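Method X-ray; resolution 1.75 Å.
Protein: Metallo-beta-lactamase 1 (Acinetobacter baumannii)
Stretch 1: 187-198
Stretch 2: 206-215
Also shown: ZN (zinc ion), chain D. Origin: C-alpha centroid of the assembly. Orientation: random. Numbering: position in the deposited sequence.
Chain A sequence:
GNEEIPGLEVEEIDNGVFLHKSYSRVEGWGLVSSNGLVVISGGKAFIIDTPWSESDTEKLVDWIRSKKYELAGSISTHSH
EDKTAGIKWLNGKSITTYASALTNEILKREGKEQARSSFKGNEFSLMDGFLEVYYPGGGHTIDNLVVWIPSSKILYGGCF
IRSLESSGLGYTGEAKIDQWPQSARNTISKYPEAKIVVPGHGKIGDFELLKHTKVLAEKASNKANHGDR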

# COMPACT_ATOMS: atom_id res chain seq x y z
N THR A 187 -7.91 8.11 10.53
CA THR A 187 -8.19 6.81 9.93
C THR A 187 -9.08 5.95 10.85
O THR A 187 -10.01 5.27 10.38
CB THR A 187 -6.87 6.09 9.63
OG1 THR A 187 -6.05 6.93 8.79
CG2 THR A 187 -7.12 4.76 8.95
N ILE A 188 -8.82 6.02 12.15
CA ILE A 188 -9.69 5.37 13.13
C ILE A 188 -11.13 5.91 13.08
O ILE A 188 -12.09 5.13 13.19
CB ILE A 188 -9.12 5.55 14.56
CG1 ILE A 188 -7.85 4.71 14.73
CG2 ILE A 188 -10.19 5.22 15.58
CD1 ILE A 188 -6.98 5.17 15.88
N SER A 189 -11.29 7.23 12.91
CA SER A 189 -12.62 7.83 12.83
C SER A 189 -13.35 7.47 11.55
O SER A 189 -14.59 7.33 11.55
CB SER A 189 -12.54 9.35 12.92
OG SER A 189 -12.37 9.75 14.26
N LYS A 190 -12.60 7.31 10.47
CA LYS A 190 -13.20 7.09 9.17
C LYS A 190 -13.61 5.63 8.98
O LYS A 190 -14.63 5.36 8.35
CB LYS A 190 -12.24 7.52 8.06
CG LYS A 190 -12.95 7.81 6.73
CD LYS A 190 -12.00 8.42 5.75
CE LYS A 190 -12.63 8.60 4.36
NZ LYS A 190 -13.63 9.67 4.30
N TYR A 191 -12.85 4.70 9.57
CA TYR A 191 -13.07 3.27 9.31
C TYR A 191 -13.34 2.49 10.61
O TYR A 191 -12.72 1.49 10.90
CB TYR A 191 -11.88 2.70 8.55
CG TYR A 191 -11.63 3.46 7.24
CD1 TYR A 191 -12.48 3.33 6.17
CD2 TYR A 191 -10.53 4.31 7.10
CE1 TYR A 191 -12.27 4.03 4.99
CE2 TYR A 191 -10.28 4.98 5.92
CZ TYR A 191 -11.16 4.86 4.87
OH TYR A 191 -10.94 5.54 3.70
N PRO A 192 -14.33 2.94 11.38
CA PRO A 192 -14.56 2.24 12.65
C PRO A 192 -14.97 0.76 12.50
O PRO A 192 -14.78 -0.01 13.47
CB PRO A 192 -15.70 3.06 13.27
CG PRO A 192 -16.44 3.63 12.07
CD PRO A 192 -15.32 3.99 11.12
N GLU A 193 -15.52 0.37 11.35
CA GLU A 193 -16.02 -1.01 11.16
C GLU A 193 -15.06 -1.86 10.31
O GLU A 193 -15.44 -2.94 9.84
CB GLU A 193 -17.41 -0.99 10.51
CG GLU A 193 -18.63 -1.00 11.49
CD GLU A 193 -19.34 -2.38 11.60
OE1 GLU A 193 -20.18 -2.73 10.73
OE2 GLU A 193 -19.08 -3.13 12.58
N ALA A 194 -13.83 -1.40 10.08
CA ALA A 194 -12.90 -2.22 9.32
C ALA A 194 -12.77 -3.61 9.97
O ALA A 194 -12.68 -3.71 11.20
CB ALA A 194 -11.55 -1.58 9.21
N LYS A 195 -12.74 -4.65 9.15
CA LYS A 195 -12.73 -6.04 9.63
C LYS A 195 -11.36 -6.66 9.52
O LYS A 195 -10.90 -7.45 10.40
CB LYS A 195 -13.72 -6.86 8.82
CG LYS A 195 -15.16 -6.64 9.23
CE LYS A 195 -17.50 -7.64 8.95
NZ LYS A 195 -18.15 -7.01 7.77
N ILE A 196 -10.72 -6.31 8.42
CA ILE A 196 -9.34 -6.66 8.15
C ILE A 196 -8.52 -5.41 7.85
O ILE A 196 -8.91 -4.53 7.05
CB ILE A 196 -9.21 -7.62 6.97
CG1 ILE A 196 -10.02 -8.89 7.21
CG2 ILE A 196 -7.74 -7.86 6.64
CD1 ILE A 196 -9.84 -9.93 6.12
N VAL A 197 -7.37 -5.32 8.50
CA VAL A 197 -6.41 -4.27 8.21
C VAL A 197 -5.08 -4.90 7.78
O VAL A 197 -4.57 -5.83 8.42
CB VAL A 197 -6.22 -3.37 9.40
CG1 VAL A 197 -5.20 -2.31 9.08
CG2 VAL A 197 -7.55 -2.73 9.81
N VAL A 198 -4.56 -4.42 6.66
CA VAL A 198 -3.37 -4.94 6.02
C VAL A 198 -2.26 -3.89 6.13
O VAL A 198 -2.36 -2.81 5.52
CB VAL A 198 -3.64 -5.27 4.54
CG1 VAL A 198 -2.38 -5.79 3.82
CG2 VAL A 198 -4.78 -6.25 4.41
N ASP A 206 -6.78 -7.13 12.44
CA ASP A 206 -8.07 -6.46 12.45
C ASP A 206 -7.92 -4.99 12.84
O ASP A 206 -6.86 -4.41 12.71
CB ASP A 206 -9.03 -7.20 13.38
CG ASP A 206 -8.59 -7.17 14.84
OD1 ASP A 206 -7.68 -6.40 15.25
OD2 ASP A 206 -9.19 -7.96 15.58
N PHE A 207 -9.00 -4.39 13.30
CA PHE A 207 -9.04 -2.97 13.58
C PHE A 207 -7.97 -2.57 14.58
O PHE A 207 -7.55 -1.41 14.59
CB PHE A 207 -10.44 -2.59 14.11
CG PHE A 207 -10.58 -1.15 14.51
CD1 PHE A 207 -11.00 -0.19 13.59
CD2 PHE A 207 -10.34 -0.75 15.82
CE1 PHE A 207 -11.15 1.12 13.95
CE2 PHE A 207 -10.48 0.58 16.19
CZ PHE A 207 -10.89 1.51 15.25
N GLU A 208 -7.49 -3.53 15.39
CA GLU A 208 -6.45 -3.19 16.39
C GLU A 208 -5.18 -2.58 15.75
O GLU A 208 -4.47 -1.82 16.39
CB GLU A 208 -6.05 -4.41 17.24
CG GLU A 208 -5.13 -4.06 18.44
CD GLU A 208 -4.84 -5.27 19.37
OE1 GLU A 208 -5.17 -6.42 18.97
OE2 GLU A 208 -4.31 -5.09 20.51
N LEU A 209 -4.90 -2.89 14.49
CA LEU A 209 -3.72 -2.34 13.87
C LEU A 209 -3.78 -0.82 13.80
O LEU A 209 -2.74 -0.16 13.92
CB LEU A 209 -3.52 -2.91 12.47
CG LEU A 209 -2.69 -4.20 12.42
CD1 LEU A 209 -3.34 -5.34 13.12
CD2 LEU A 209 -2.43 -4.55 10.95
N LEU A 210 -4.98 -0.28 13.63
CA LEU A 210 -5.16 1.16 13.60
C LEU A 210 -4.87 1.80 14.97
O LEU A 210 -4.16 2.83 15.03
CB LEU A 210 -6.58 1.51 13.14
CG LEU A 210 -6.99 0.98 11.76
CD1 LEU A 210 -8.32 1.58 11.34
CD2 LEU A 210 -5.91 1.25 10.71
N LYS A 211 -5.38 1.18 16.03
CA LYS A 211 -5.16 1.66 17.40
C LYS A 211 -3.68 1.54 17.78
O LYS A 211 -3.09 2.46 18.33
CB LYS A 211 -6.02 0.89 18.42
CG LYS A 211 -7.53 1.05 18.25
CD LYS A 211 -8.37 0.47 19.40
NZ LYS A 211 -6.89 0.40 21.53
N HIS A 212 -3.10 0.39 17.46
CA HIS A 212 -1.69 0.11 17.69
C HIS A 212 -0.81 1.19 17.03
O HIS A 212 0.11 1.72 17.63
CB HIS A 212 -1.38 -1.31 17.18
CG HIS A 212 0.07 -1.70 17.29
ND1 HIS A 212 0.73 -1.83 18.49
CD2 HIS A 212 0.99 -1.98 16.33
CE1 HIS A 212 1.98 -2.19 18.27
NE2 HIS A 212 2.16 -2.27 16.96
N THR A 213 -1.08 1.50 15.76
CA THR A 213 -0.28 2.48 15.05
C THR A 213 -0.41 3.91 15.65
O THR A 213 0.59 4.62 15.81
CB THR A 213 -0.64 2.51 13.57
OG1 THR A 213 -0.37 1.23 12.98
CG2 THR A 213 0.18 3.58 12.85
N LYS A 214 -1.62 4.28 16.05
CA LYS A 214 -1.81 5.56 16.72
C LYS A 214 -0.94 5.65 17.98
O LYS A 214 -0.32 6.69 18.19
CB LYS A 214 -3.27 5.80 17.13
CG LYS A 214 -3.46 7.17 17.81
CD LYS A 214 -4.90 7.44 18.28
CE LYS A 214 -5.31 6.65 19.53
NZ LYS A 214 -4.59 7.06 20.80
N VAL A 215 -0.95 4.60 18.81
CA VAL A 215 -0.14 4.57 20.05
C VAL A 215 1.33 4.71 19.74
O VAL A 215 2.03 5.52 20.39
CB VAL A 215 -0.39 3.27 20.86
CG1 VAL A 215 0.69 3.07 21.92
CG2 VAL A 215 -1.76 3.32 21.46
ZN ZN D . -0.04 -2.02 20.38
O HOH W 1 -11.78 -5.39 13.26
O HOH W 2 -2.15 -0.89 21.23

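The two stretches meet through shape rather than through direct polar bonding: no hydrogen bond joins them among the atoms modelled, and together they bury 597 Å²; the side-chain contacts between them are apolar. Stretch 1 supplies the last turn of a helix, a beta turn and the start of a strand; the second stretch, mostly helix, touches all three.

At the helical end the principal bump is Ile188. Its CA-to-CB bond points sideways, but with chi1 in m and chi2 in t its end comes nearer to the partner helix. Ile188 CG1 packs 3.8 Å from Leu210 CB, and Ile188 CD1 reaches on to lie 3.8 Å from Leu210 O, 4.2 Å from Lys211 CA and 3.9 Å from Lys214 CD. The tip thus rests against backbone as well as side chains. The other branch, Ile188 CG2, sits 3.8 Å from Phe207 CZ, so a beta-branched residue suits this place: two arms spring from one CB and touch different neighbours. Lys214 offers its aliphatic stem to the isoleucine while its end leads away, and its amino group is satisfied elsewhere in the structure.

Phe207 fills the hollow between Ile188 and the turn that follows the first helix. Tyr191 is the first residue to leave helical geometry, and from it a type I turn runs to Ala194, closed by Ala194 N donating to Tyr191 O at 3.2 Å. The phenylalanine ring packs against the side of this turn, its chi1 in t carrying the end of the side chain nearer than its sideways CB would suggest. The ring meets Tyr191 O edge-on, with Phe207 CE1 3.5 Å from that oxygen, and Ile188 CG2 also lies at the edge. Such an approach suits an aromatic residue, because the weakly positive ring hydrogens face the carbonyl oxygen. Ala194 points toward the second stretch, yet Ala194 CB stays 4.6 Å from Phe207 CD1; Ala194 O comes 3.8 Å from Phe207 CB. A water spans the same pair of residues, donating to Ala194 O at 2.8 Å and accepting from Phe207 N at 3.0 Å, so polar backbone groups that do not meet directly are still linked.

Along the strand, Val197 is the second bump. It points toward the helix, a compact branched side chain that lodges among the backbone and leucines of the opposing stretch: Val197 CG2 is 3.4 Å from Asp206 O, while Val197 CG1 lies 3.8 Å from Leu209 CB and 4.0 Å from Leu210 CD2. Leu210 therefore joins the two ends of the contact, since Leu210 CD2 is also 4.1 Å from Thr187 CG2, the methyl of a threonine whose hydroxyl is bonded elsewhere.

Asp206 prepares the helix entrance. Asp206 CB lies 3.5 Å from Lys195 O, just before the strand, while Asp206 OD1 accepts a capping bond from Glu208 N at 2.9 Å. A short acidic side chain suits this task, since it can fold back onto a free amide in the helix's first turn.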